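Local coordinates for RagB/SusD domain protein (Flavobacterium johnsoniae, PDB 5J5U) that probably binds chitin at the outer membrane, as a SusD homologue encoded in a polysaccharide utilization locus for chitin breakdown, at residues A[60-65]-A[438-443]; A[38-43]-A[53-58]. All coordinates share one frame; numbering follows the deposited sequence.

Contact 1: residues A[60-65]-A[438-443]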
# COMPACT_ATOMS: atom_id res chain seq x y z
N SER A 60 13.41 6.92 7.43
CA SER A 60 12.91 8.01 8.23
C SER A 60 13.69 9.32 7.96
O SER A 60 13.09 10.36 7.73
CB SER A 60 12.97 7.61 9.70
OG SER A 60 12.07 8.35 10.46
N LYS A 61 15.02 9.23 7.94
CA LYS A 61 15.86 10.42 7.75
C LYS A 61 16.20 10.76 6.28
O LYS A 61 16.70 11.84 6.02
CB LYS A 61 17.17 10.26 8.53
CG LYS A 61 16.98 10.14 10.02
CD LYS A 61 18.29 10.30 10.78
CE LYS A 61 19.29 9.22 10.48
NZ LYS A 61 20.51 9.32 11.38
N PHE A 62 15.91 9.83 5.36
CA PHE A 62 16.17 9.96 3.91
C PHE A 62 17.67 9.82 3.53
O PHE A 62 18.37 10.79 3.30
CB PHE A 62 15.63 11.29 3.38
CG PHE A 62 14.23 11.62 3.87
CD1 PHE A 62 13.30 10.59 4.10
CD2 PHE A 62 13.85 12.94 4.11
CE1 PHE A 62 12.04 10.87 4.55
CE2 PHE A 62 12.59 13.24 4.55
CZ PHE A 62 11.66 12.21 4.78
N LYS A 63 18.13 8.58 3.47
CA LYS A 63 19.45 8.28 2.97
C LYS A 63 19.35 7.22 1.86
O LYS A 63 18.57 6.27 1.96
CB LYS A 63 20.37 7.79 4.10
CG LYS A 63 20.66 8.82 5.15
CD LYS A 63 21.77 8.36 6.08
CE LYS A 63 21.97 9.35 7.21
NZ LYS A 63 23.06 8.90 8.09
N LYS A 64 20.12 7.39 0.79
CA LYS A 64 20.05 6.52 -0.37
C LYS A 64 20.88 5.27 -0.23
O LYS A 64 22.04 5.33 0.17
CB LYS A 64 20.51 7.24 -1.64
CG LYS A 64 19.78 8.50 -1.93
CD LYS A 64 19.73 8.73 -3.43
CE LYS A 64 21.05 9.24 -3.97
NZ LYS A 64 20.87 9.86 -5.32
N VAL A 65 20.27 4.14 -0.57
CA VAL A 65 20.97 2.87 -0.78
C VAL A 65 20.37 2.32 -2.06
O VAL A 65 19.14 2.06 -2.12
CB VAL A 65 20.78 1.85 0.38
CG1 VAL A 65 21.64 0.61 0.16
CG2 VAL A 65 21.11 2.48 1.73
N SER A 438 20.14 14.34 7.01
CA SER A 438 19.17 14.03 5.96
C SER A 438 19.67 14.45 4.56
O SER A 438 19.94 15.63 4.30
CB SER A 438 17.84 14.71 6.25
OG SER A 438 16.87 14.38 5.26
N GLN A 439 19.77 13.50 3.65
CA GLN A 439 20.38 13.81 2.34
C GLN A 439 19.48 14.71 1.52
O GLN A 439 19.94 15.29 0.55
CB GLN A 439 20.73 12.52 1.57
CG GLN A 439 22.00 11.81 2.13
CD GLN A 439 22.21 10.36 1.64
OE1 GLN A 439 21.59 9.88 0.68
NE2 GLN A 439 23.10 9.65 2.34
N THR A 440 18.21 14.87 1.91
CA THR A 440 17.31 15.82 1.23
C THR A 440 16.97 17.08 2.04
O THR A 440 16.10 17.87 1.63
CB THR A 440 15.97 15.17 0.85
OG1 THR A 440 15.41 14.59 2.02
CG2 THR A 440 16.16 14.09 -0.18
N GLY A 441 17.63 17.28 3.18
CA GLY A 441 17.30 18.41 4.05
C GLY A 441 15.89 18.33 4.60
O GLY A 441 15.25 19.34 4.88
N GLY A 442 15.38 17.10 4.72
CA GLY A 442 14.07 16.86 5.30
C GLY A 442 12.95 16.86 4.28
O GLY A 442 11.78 16.84 4.66
N VAL A 443 13.29 16.91 2.99
CA VAL A 443 12.29 16.86 1.92
C VAL A 443 11.90 15.41 1.63
O VAL A 443 12.77 14.58 1.31
CB VAL A 443 12.83 17.50 0.63
CG1 VAL A 443 11.75 17.46 -0.45
CG2 VAL A 443 13.27 18.94 0.91
O HOH W 1 23.53 7.06 1.40
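Phe62 and Lys61 meet a type I beta turn, Ser438 to Gly441, where the loop that follows helix 53-60 touches a loop some 370 residues further along this SusD-family chain. Hydrogen bonds do most of the joining. The hydroxyl of Ser438 donates to a carbonyl just past the helix end, Ser438 OG lying 2.7 Å from Lys61 O. It can do so because OG stands anti to its own backbone N (chi1 -178°). The same oxygen accepts from Gly442 N, so a small hydroxyl serves both as donor across the contact and as acceptor from the residue just after the turn. One residue on, Gln439 N binds Phe62 O at 3.1 Å, nearly along the C=O axis. The extended side chain of Gln439 then reaches back over Lys63 to take Lys64 N on its OE1 at 2.9 Å; the N-H points almost straight at the oxygen (165°), although the nitrogen stands above the amide plane. A water accepts from Gln439 NE2 and donates to Lys64 O. A primary amide suits this place, since one end accepts while the other donates.

Van der Waals contacts fill in beside these bonds. The side chains of Lys63 and Gln439 cross at about a right angle, with Lys63 CB 3.7 Å from Gln439 NE2, while the ammonium runs off to Glu57 and Asp437. Phe62, which leaves the helix with positive phi, sets its ring against the second loop, and Gly442 C lies at the ring edge, 3.6 Å from Phe62 CE2. Glycine suits position 442, where phi is 91° and a CB would jam against the preceding carbonyl O. Thr440 OG1, which donates to Val443 O, approaches obliquely and comes within 3.1 Å of Phe62 CD2.

Contact 2: residues A[38-43]-A[53-58]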
# COMPACT_ATOMS: atom_id res chain seq x y z
N ASN A 38 8.51 -1.58 1.12
CA ASN A 38 7.36 -1.41 2.02
C ASN A 38 7.80 -0.87 3.38
O ASN A 38 7.45 0.28 3.76
CB ASN A 38 6.61 -2.76 2.16
CG ASN A 38 5.36 -2.70 3.07
OD1 ASN A 38 5.01 -1.67 3.67
ND2 ASN A 38 4.68 -3.83 3.17
N LEU A 39 8.60 -1.66 4.09
CA LEU A 39 8.98 -1.33 5.46
C LEU A 39 9.91 -0.11 5.52
O LEU A 39 9.57 0.88 6.11
CB LEU A 39 9.65 -2.54 6.15
CG LEU A 39 10.02 -2.46 7.65
CD1 LEU A 39 8.96 -1.73 8.45
CD2 LEU A 39 10.27 -3.85 8.27
N ILE A 40 11.08 -0.20 4.91
CA ILE A 40 12.10 0.82 5.12
C ILE A 40 11.77 2.13 4.44
O ILE A 40 11.64 3.15 5.12
CB ILE A 40 13.51 0.33 4.64
CG1 ILE A 40 14.05 -0.76 5.57
CG2 ILE A 40 14.48 1.51 4.60
CD1 ILE A 40 15.21 -1.55 4.98
N TYR A 41 11.65 2.14 3.12
CA TYR A 41 11.48 3.43 2.44
C TYR A 41 10.03 3.94 2.48
O TYR A 41 9.79 5.03 3.04
CB TYR A 41 11.98 3.38 1.00
CG TYR A 41 13.46 3.68 0.85
CD1 TYR A 41 14.11 4.55 1.71
CD2 TYR A 41 14.21 3.08 -0.15
CE1 TYR A 41 15.47 4.82 1.58
CE2 TYR A 41 15.57 3.35 -0.31
CZ TYR A 41 16.19 4.21 0.55
OH TYR A 41 17.53 4.45 0.40
N SER A 42 9.04 3.20 1.95
CA SER A 42 7.65 3.73 2.00
C SER A 42 7.22 3.97 3.44
O SER A 42 6.72 5.05 3.77
CB SER A 42 6.64 2.79 1.32
OG SER A 42 6.80 2.76 -0.08
N GLY A 43 7.45 2.96 4.27
CA GLY A 43 7.12 2.99 5.68
C GLY A 43 7.80 4.09 6.47
O GLY A 43 7.19 4.66 7.38
N TRP A 53 17.36 0.41 13.12
CA TRP A 53 18.47 0.97 12.35
C TRP A 53 18.10 1.20 10.88
O TRP A 53 18.20 2.31 10.38
CB TRP A 53 19.70 0.05 12.43
CG TRP A 53 20.78 0.39 11.45
CD1 TRP A 53 21.12 -0.33 10.34
CD2 TRP A 53 21.63 1.54 11.47
NE1 TRP A 53 22.16 0.29 9.68
CE2 TRP A 53 22.49 1.44 10.35
CE3 TRP A 53 21.77 2.64 12.32
CZ2 TRP A 53 23.45 2.40 10.06
CZ3 TRP A 53 22.73 3.60 12.03
CH2 TRP A 53 23.56 3.47 10.91
N ALA A 54 17.65 0.16 10.20
CA ALA A 54 17.40 0.26 8.76
C ALA A 54 16.31 1.30 8.41
O ALA A 54 16.49 2.19 7.54
CB ALA A 54 17.03 -1.12 8.21
N VAL A 55 15.18 1.22 9.10
CA VAL A 55 14.05 2.07 8.75
C VAL A 55 14.38 3.54 9.08
O VAL A 55 14.19 4.43 8.25
CB VAL A 55 12.75 1.60 9.46
CG1 VAL A 55 11.63 2.52 9.18
CG2 VAL A 55 12.37 0.17 9.01
N THR A 56 14.92 3.77 10.27
CA THR A 56 15.19 5.13 10.72
C THR A 56 16.32 5.77 9.93
O THR A 56 16.18 6.93 9.47
CB THR A 56 15.60 5.21 12.20
OG1 THR A 56 14.70 4.43 12.99
CG2 THR A 56 15.60 6.67 12.68
N GLU A 57 17.41 5.03 9.80
CA GLU A 57 18.61 5.55 9.16
C GLU A 57 18.36 5.86 7.70
O GLU A 57 18.77 6.92 7.24
CB GLU A 57 19.79 4.57 9.30
CG GLU A 57 21.07 4.98 8.55
CD GLU A 57 21.80 6.20 9.17
OE1 GLU A 57 21.27 6.85 10.08
OE2 GLU A 57 22.93 6.49 8.74
N TYR A 58 17.63 4.99 7.00
CA TYR A 58 17.45 5.21 5.56
C TYR A 58 16.06 5.73 5.19
O TYR A 58 15.97 6.69 4.40
CB TYR A 58 17.79 3.93 4.78
CG TYR A 58 19.19 3.45 5.11
CD1 TYR A 58 20.30 4.14 4.63
CD2 TYR A 58 19.41 2.37 5.96
CE1 TYR A 58 21.58 3.74 4.95
CE2 TYR A 58 20.70 1.96 6.29
CZ TYR A 58 21.79 2.65 5.77
OH TYR A 58 23.07 2.27 6.08
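Around Ile40 and Val55, whose CA atoms are 4.3 Å apart, helix 38-43 and helix 53-58 run nearly parallel, crossing at -21° with their axes 8.2 Å apart. Each contains a wider pi-type turn, and in the first Gly43 N reaches back five residues to Asn38 O.

The middle of the interface is filled by small and branched apolar side chains, which suit helices this close, flanked by two tyrosines. Ile40 lies at its middle and uses all its branches: CD1 rests on Ala54 CB at 3.7 Å, CG1 meets Val55 CG2, and CG2 packs near Ala54 O and Tyr58 CB. An alanine here would probably open a gap between the helices, leaving Ala54 CB and one side of Val55 CG2 without their packing partner. Val55 CG2 is also met by Leu39, whose CG approaches to 3.8 Å with the two side chains crossing at about a right angle. Tyr41 starts out away from the other helix, but its ring swings back until CE1 lies 3.4 Å from Tyr58 O, which sits at the ring edge, near its plane. Within helix 53-58, Glu57 CG covers the centre of one face of the Tyr58 ring.

Other helices pack against the first of the pair: Leu39 touches helix 246-253, Ser42 helix 415-425, and Tyr41 meets Tyr68 and Ala69 of helix 66-90. From the second, Val55 touches the loop at Asp258.

How the contacts relate
The two contacts follow one another along the chain and share helix 53-60: contact 2 packs it against helix 31-45, and contact 1 ties down the loop that leaves it. Their centres are 11 Å apart, and they touch directly. A salt bridge of 2.5 Å joins Lys63 NZ of contact 1 to Glu57 OE2 of contact 2, while Glu57 OE1 also pairs with Lys61. Tyr41 OH makes a probable hydrogen bond to Lys63 O at 2.6 Å and another bond to Val65 N, fixing the loop from the helix side. Val65 CG2 packs on Tyr58 CD1 at 3.4 Å. Buried helix packing thus passes into a more exposed loop junction.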